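Side-chain contacts in uncharacterized protein (Bacteroides fragilis, PDB 4FR9), which is of unknown function but resembles the beta-lactamase inhibitor proteins in family and probably in fold: residues A58-L61 against M62-T65; N135-D138 against T139-R143. All blocks are in the same frame, centred on the assembly; numbering follows the deposited sequence.

From the N terminus, the chain first reaches interaction 1, at the start of strand 60-67, just after the hairpin turn that follows strand 52-54. It then runs through helix 75-83 and the remaining antiparallel strands before interaction 2 gathers the loop beyond strand 127-129, close to the C terminus. Each contact closes only a few residues, and the two lie in series, neither nested nor crossed, with centres about 15 Å apart. They nevertheless touch. Met-62 SE of interaction 1 packs 3.5 Å from Trp-141 O of interaction 2, and Glu-64 lies against His-140, so the C-terminal loop is laid across the sheet at strand 60-67.

Interaction 1: A58-L61 against M62-T65; sequences ANWL and MTET
Trp-60 and Thr-63 meet three residues apart along one strand, and their side chains cross at about a right angle. The indole NE1 donates to the hydroxyl OG1 of Thr-63 at 2.8 Å, in a bond bent to 140°, with the oxygen somewhat tilted from the ring plane. Trp-60 CG stands opposite its own backbone N (chi1 173°), a turn that carries the indole forward along the chain over the next peptides. One ring face therefore receives Met-62 N, 3.5 Å above the plane and offset toward the rim, while CZ2 of Trp-60 reaches to 3.6 Å from Thr-63 OG1. In a regular strand, residues three apart would face opposite sides of the sheet. Here a classic beta bulge intervenes: the psi of Leu-61 falls to -25°, close to helical, as at the first position of such a bulge, and both it and Met-62 form backbone hydrogen bonds with Trp-53 on the neighbouring strand of the hairpin. The bulge sets Leu-61 and Met-62 on one face of the sheet and brings Trp-60 and Thr-63 together on the other. Thr-63 OG1 is gripped a second time, by Tyr-24 OH, so the buried hydroxyl bridges the indole and a loop near the N-terminal helix. Leu-23 and Val-52 pack around the Trp-60 side chain, while across the sheet the selenomethionine side chain of Met-62 lies against Trp-53 and Tyr-99.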
ATOM      1  N   ALA A  58      -5.092   8.743 -16.057  1.00 17.91           N
ATOM      2  CA  ALA A  58      -3.848   9.211 -15.452  1.00 17.90           C
ATOM      3  C   ALA A  58      -4.103   9.857 -14.088  1.00 17.31           C
ATOM      4  O   ALA A  58      -3.294  10.641 -13.641  1.00 18.39           O
ATOM      5  CB  ALA A  58      -3.052  10.167 -16.382  1.00 19.22           C
ATOM      6  N   ASN A  59      -5.152   9.417 -13.391  1.00 16.95           N
ATOM      7  CA  ASN A  59      -5.455   9.906 -12.067  1.00 17.36           C
ATOM      8  C   ASN A  59      -4.956   8.932 -11.016  1.00 16.46           C
ATOM      9  O   ASN A  59      -5.145   7.734 -11.129  1.00 17.51           O
ATOM     10  CB  ASN A  59      -6.941  10.182 -11.931  1.00 17.80           C
ATOM     11  CG  ASN A  59      -7.366  11.408 -12.799  1.00 18.31           C
ATOM     12  OD1 ASN A  59      -6.534  12.280 -13.045  1.00 20.10           O
ATOM     13  ND2 ASN A  59      -8.591  11.432 -13.255  1.00 21.15           N
ATOM     14  N   TRP A  60      -4.305   9.491 -10.020  1.00 16.86           N
ATOM     15  CA  TRP A  60      -3.704   8.732  -8.937  1.00 16.23           C
ATOM     16  C   TRP A  60      -4.786   8.184  -8.019  1.00 16.01           C
ATOM     17  O   TRP A  60      -5.664   8.936  -7.559  1.00 17.32           O
ATOM     18  CB  TRP A  60      -2.752   9.613  -8.128  1.00 16.79           C
ATOM     19  CG  TRP A  60      -2.237   8.938  -6.914  1.00 17.05           C
ATOM     20  CD1 TRP A  60      -1.386   7.876  -6.856  1.00 17.23           C
ATOM     21  CD2 TRP A  60      -2.553   9.258  -5.561  1.00 16.86           C
ATOM     22  NE1 TRP A  60      -1.137   7.504  -5.545  1.00 17.19           N
ATOM     23  CE2 TRP A  60      -1.856   8.346  -4.736  1.00 16.85           C
ATOM     24  CE3 TRP A  60      -3.362  10.228  -4.951  1.00 18.25           C
ATOM     25  CZ2 TRP A  60      -1.938   8.389  -3.342  1.00 18.16           C
ATOM     26  CZ3 TRP A  60      -3.411  10.261  -3.576  1.00 19.85           C
ATOM     27  CH2 TRP A  60      -2.746   9.339  -2.798  1.00 19.98           C
ATOM     28  N   LEU A  61      -4.715   6.873  -7.724  1.00 15.51           N
ATOM     29  CA  LEU A  61      -5.696   6.248  -6.883  1.00 15.05           C
ATOM     30  C   LEU A  61      -5.153   5.673  -5.580  1.00 15.32           C
ATOM     31  O   LEU A  61      -5.932   5.496  -4.646  1.00 16.06           O
ATOM     32  CB  LEU A  61      -6.417   5.132  -7.637  1.00 16.87           C
ATOM     33  CG  LEU A  61      -7.190   5.600  -8.882  1.00 20.05           C
ATOM     34  CD1 LEU A  61      -7.857   4.369  -9.516  1.00 24.45           C
ATOM     35  CD2 LEU A  61      -8.199   6.682  -8.595  1.00 23.93           C
HETATM   36  N   MSE A  62      -3.886   5.315  -5.520  1.00 15.42           N
HETATM   37  CA  MSE A  62      -3.335   4.705  -4.305  1.00 15.23           C
HETATM   38  C   MSE A  62      -1.835   4.608  -4.407  1.00 15.27           C
HETATM   39  O   MSE A  62      -1.307   4.352  -5.465  1.00 16.15           O
HETATM   40  CB  MSE A  62      -3.915   3.302  -4.106  1.00 16.51           C
HETATM   41  CG  MSE A  62      -3.617   2.735  -2.686  1.00 17.86           C
HETATM   42 SE   MSE A  62      -4.446   0.996  -2.434  0.75 15.68          SE
HETATM   43  CE  MSE A  62      -3.271  -0.019  -3.504  1.00 20.67           C
ATOM     44  N   THR A  63      -1.163   4.720  -3.260  1.00 15.42           N
ATOM     45  CA  THR A  63       0.229   4.326  -3.126  1.00 15.71           C
ATOM     46  C   THR A  63       0.347   3.353  -1.974  1.00 15.65           C
ATOM     47  O   THR A  63      -0.124   3.668  -0.868  1.00 16.45           O
ATOM     48  CB  THR A  63       1.143   5.545  -2.887  1.00 17.24           C
ATOM     49  OG1 THR A  63       0.993   6.431  -4.007  1.00 17.88           O
ATOM     50  CG2 THR A  63       2.584   5.151  -2.715  1.00 18.38           C
ATOM     51  N   GLU A  64       1.021   2.237  -2.193  1.00 16.26           N
ATOM     52  CA  GLU A  64       1.426   1.332  -1.136  1.00 16.08           C
ATOM     53  C   GLU A  64       2.926   1.464  -0.933  1.00 16.85           C
ATOM     54  O   GLU A  64       3.691   1.326  -1.888  1.00 19.31           O
ATOM     55  CB  GLU A  64       1.101  -0.111  -1.533  1.00 17.27           C
ATOM     56  CG  GLU A  64       1.545  -1.094  -0.489  1.00 17.95           C
ATOM     57  CD  GLU A  64       1.146  -2.526  -0.756  1.00 20.89           C
ATOM     58  OE1 GLU A  64       0.188  -2.779  -1.525  1.00 22.49           O
ATOM     59  OE2 GLU A  64       1.754  -3.436  -0.130  1.00 25.75           O
ATOM     60  N   THR A  65       3.325   1.727   0.320  1.00 16.99           N
ATOM     61  CA  THR A  65       4.728   1.856   0.696  1.00 17.73           C
ATOM     62  C   THR A  65       5.108   0.726   1.630  1.00 17.75           C
ATOM     63  O   THR A  65       4.441   0.512   2.650  1.00 18.76           O
ATOM     64  CB  THR A  65       4.981   3.191   1.378  1.00 20.72           C
ATOM     65  OG1 THR A  65       4.621   4.249   0.479  1.00 21.68           O
ATOM     66  CG2 THR A  65       6.439   3.332   1.788  1.00 23.08           C
TER

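Interaction 2: N135-D138 against T139-R143; sequences NGDD and THWPR
Asp-137 uses both carboxylate oxygens to draw the following residues into a compact turn. OD1 accepts the hydroxyl OG1 of Thr-139 at 2.7 Å, and it also takes a weak bond from the backbone N of Thr-139 at 3.3 Å, which closes an Asx turn. OD2 receives the indole NE1 of Trp-141 at 2.9 Å in a fairly straight bond (161°). Both oxygens are approached on their syn sides, though each strong donor stands about 30° out of the carboxylate plane. The acid lies at the edge of the indole, close to the ring plane, with the two planes almost perpendicular. Thr-139 has its hydroxyl between the backbone N and the carbonyl carbon (chi1 87°), which directs OG1 back to the acid and brings the methyl CG2 to 3.1 Å from Asp-137 OD1.

The fit slackens beyond this knot. Asp-138 OD1 touches Thr-139 CG2 only by packing, at 3.5 Å, and Asp-138 O sits 4.2 Å above one face of the His-140 ring, toward its rim. Asp-137, Thr-139 and Trp-141 are all exposed, so the polar cluster lies on the solvent side, whereas His-140 turns to the sheet and packs on Val-95 and Leu-97. The Trp-141 ring also meets that of Trp-53, and further along Arg-143 forms a salt bridge with Glu-106, ties that hold this irregular C-terminal loop to the sheet. Two good donors and a weak third on one carboxylate are consistent with an ionised Asp-137, whose two oxygens, held by different residues, would restrict rotation of the carboxylate.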
ATOM      1  N   ASN A 135      -6.244 -17.036   3.089  1.00 33.36           N
ATOM      2  CA  ASN A 135      -6.313 -17.608   1.737  1.00 34.93           C
ATOM      3  C   ASN A 135      -6.620 -16.546   0.691  1.00 38.73           C
ATOM      4  O   ASN A 135      -7.187 -15.493   1.002  1.00 40.02           O
ATOM      5  CB  ASN A 135      -7.394 -18.691   1.677  1.00 36.28           C
ATOM      6  CG  ASN A 135      -7.154 -19.804   2.687  1.00 36.30           C
ATOM      7  OD1 ASN A 135      -7.972 -20.017   3.590  1.00 41.23           O
ATOM      8  ND2 ASN A 135      -6.012 -20.488   2.565  1.00 35.64           N
ATOM      9  N   GLY A 136      -6.228 -16.832  -0.550  1.00 40.43           N
ATOM     10  CA  GLY A 136      -6.536 -15.960  -1.686  1.00 42.27           C
ATOM     11  C   GLY A 136      -5.686 -14.699  -1.702  1.00 43.39           C
ATOM     12  O   GLY A 136      -4.597 -14.656  -1.110  1.00 41.46           O
ATOM     13  N   ASP A 137      -6.221 -13.679  -2.383  1.00 45.67           N
ATOM     14  CA  ASP A 137      -5.556 -12.378  -2.615  1.00 44.66           C
ATOM     15  C   ASP A 137      -5.264 -11.665  -1.283  1.00 43.04           C
ATOM     16  O   ASP A 137      -6.187 -11.218  -0.601  1.00 45.08           O
ATOM     17  CB  ASP A 137      -6.487 -11.514  -3.501  1.00 45.55           C
ATOM     18  CG  ASP A 137      -5.743 -10.489  -4.347  1.00 46.46           C
ATOM     19  OD1 ASP A 137      -4.506 -10.354  -4.177  1.00 53.73           O
ATOM     20  OD2 ASP A 137      -6.426  -9.815  -5.186  1.00 36.89           O
ATOM     21  N   ASP A 138      -3.988 -11.596  -0.890  1.00 41.22           N
ATOM     22  CA  ASP A 138      -3.593 -10.841   0.324  1.00 37.65           C
ATOM     23  C   ASP A 138      -3.063  -9.470  -0.086  1.00 35.48           C
ATOM     24  O   ASP A 138      -2.431  -8.762   0.709  1.00 29.99           O
ATOM     25  CB  ASP A 138      -2.552 -11.598   1.174  1.00 39.14           C
ATOM     26  CG  ASP A 138      -1.226 -11.813   0.450  1.00 41.96           C
ATOM     27  OD1 ASP A 138      -1.146 -11.580  -0.778  1.00 42.87           O
ATOM     28  OD2 ASP A 138      -0.244 -12.210   1.122  1.00 47.91           O
ATOM     29  N   THR A 139      -3.324  -9.103  -1.340  1.00 32.40           N
ATOM     30  CA  THR A 139      -2.797  -7.866  -1.922  1.00 32.84           C
ATOM     31  C   THR A 139      -3.795  -6.711  -1.919  1.00 28.21           C
ATOM     32  O   THR A 139      -4.999  -6.914  -1.809  1.00 29.66           O
ATOM     33  CB  THR A 139      -2.312  -8.067  -3.372  1.00 34.77           C
ATOM     34  OG1 THR A 139      -3.383  -7.896  -4.321  1.00 35.68           O
ATOM     35  CG2 THR A 139      -1.636  -9.454  -3.520  1.00 36.05           C
ATOM     36  N   HIS A 140      -3.262  -5.505  -2.076  1.00 21.18           N
ATOM     37  CA  HIS A 140      -4.065  -4.330  -1.827  1.00 19.15           C
ATOM     38  C   HIS A 140      -4.385  -3.647  -3.130  1.00 18.75           C
ATOM     39  O   HIS A 140      -3.493  -3.394  -3.920  1.00 22.16           O
ATOM     40  CB  HIS A 140      -3.293  -3.380  -0.925  1.00 19.03           C
ATOM     41  CG  HIS A 140      -2.949  -3.978   0.385  1.00 19.93           C
ATOM     42  ND1 HIS A 140      -3.901  -4.449   1.269  1.00 22.66           N
ATOM     43  CD2 HIS A 140      -1.743  -4.205   0.951  1.00 19.85           C
ATOM     44  CE1 HIS A 140      -3.277  -4.953   2.332  1.00 23.22           C
ATOM     45  NE2 HIS A 140      -1.973  -4.828   2.164  1.00 22.85           N
ATOM     46  N   TRP A 141      -5.658  -3.355  -3.335  1.00 18.17           N
ATOM     47  CA  TRP A 141      -6.164  -2.711  -4.527  1.00 17.04           C
ATOM     48  C   TRP A 141      -6.778  -1.355  -4.208  1.00 16.42           C
ATOM     49  O   TRP A 141      -7.188  -1.109  -3.079  1.00 17.68           O
ATOM     50  CB  TRP A 141      -7.260  -3.583  -5.147  1.00 18.44           C
ATOM     51  CG  TRP A 141      -6.805  -4.883  -5.684  1.00 20.25           C
ATOM     52  CD1 TRP A 141      -6.669  -6.038  -4.993  1.00 24.34           C
ATOM     53  CD2 TRP A 141      -6.434  -5.178  -7.030  1.00 18.74           C
ATOM     54  NE1 TRP A 141      -6.250  -7.040  -5.825  1.00 25.93           N
ATOM     55  CE2 TRP A 141      -6.077  -6.528  -7.079  1.00 22.18           C
ATOM     56  CE3 TRP A 141      -6.390  -4.438  -8.207  1.00 18.90           C
ATOM     57  CZ2 TRP A 141      -5.680  -7.155  -8.256  1.00 23.22           C
ATOM     58  CZ3 TRP A 141      -5.992  -5.069  -9.366  1.00 20.24           C
ATOM     59  CH2 TRP A 141      -5.625  -6.403  -9.379  1.00 21.40           C
ATOM     60  N   PRO A 142      -6.852  -0.468  -5.186  1.00 16.10           N
ATOM     61  CA  PRO A 142      -7.515   0.791  -4.928  1.00 17.03           C
ATOM     62  C   PRO A 142      -8.964   0.665  -4.487  1.00 17.38           C
ATOM     63  O   PRO A 142      -9.612  -0.369  -4.686  1.00 18.58           O
ATOM     64  CB  PRO A 142      -7.404   1.538  -6.277  1.00 17.60           C
ATOM     65  CG  PRO A 142      -6.200   0.926  -6.934  1.00 17.97           C
ATOM     66  CD  PRO A 142      -6.265  -0.532  -6.523  1.00 17.57           C
ATOM     67  N   ARG A 143      -9.468   1.738  -3.893  1.00 17.37           N
ATOM     68  CA  ARG A 143     -10.872   1.786  -3.488  1.00 17.92           C
ATOM     69  C   ARG A 143     -11.864   1.896  -4.612  1.00 20.68           C
ATOM     70  O   ARG A 143     -13.047   1.591  -4.416  1.00 25.34           O
ATOM     71  CB  ARG A 143     -11.117   2.956  -2.524  1.00 17.70           C
ATOM     72  CG  ARG A 143     -10.441   2.776  -1.190  1.00 17.84           C
ATOM     73  CD  ARG A 143     -10.429   4.086  -0.430  1.00 18.26           C
ATOM     74  NE  ARG A 143      -9.935   3.898   0.911  1.00 17.78           N
ATOM     75  CZ  ARG A 143      -9.553   4.880   1.712  1.00 17.06           C
ATOM     76  NH1 ARG A 143      -9.567   6.143   1.338  1.00 17.76           N
ATOM     77  NH2 ARG A 143      -9.115   4.576   2.939  1.00 17.88           N
TER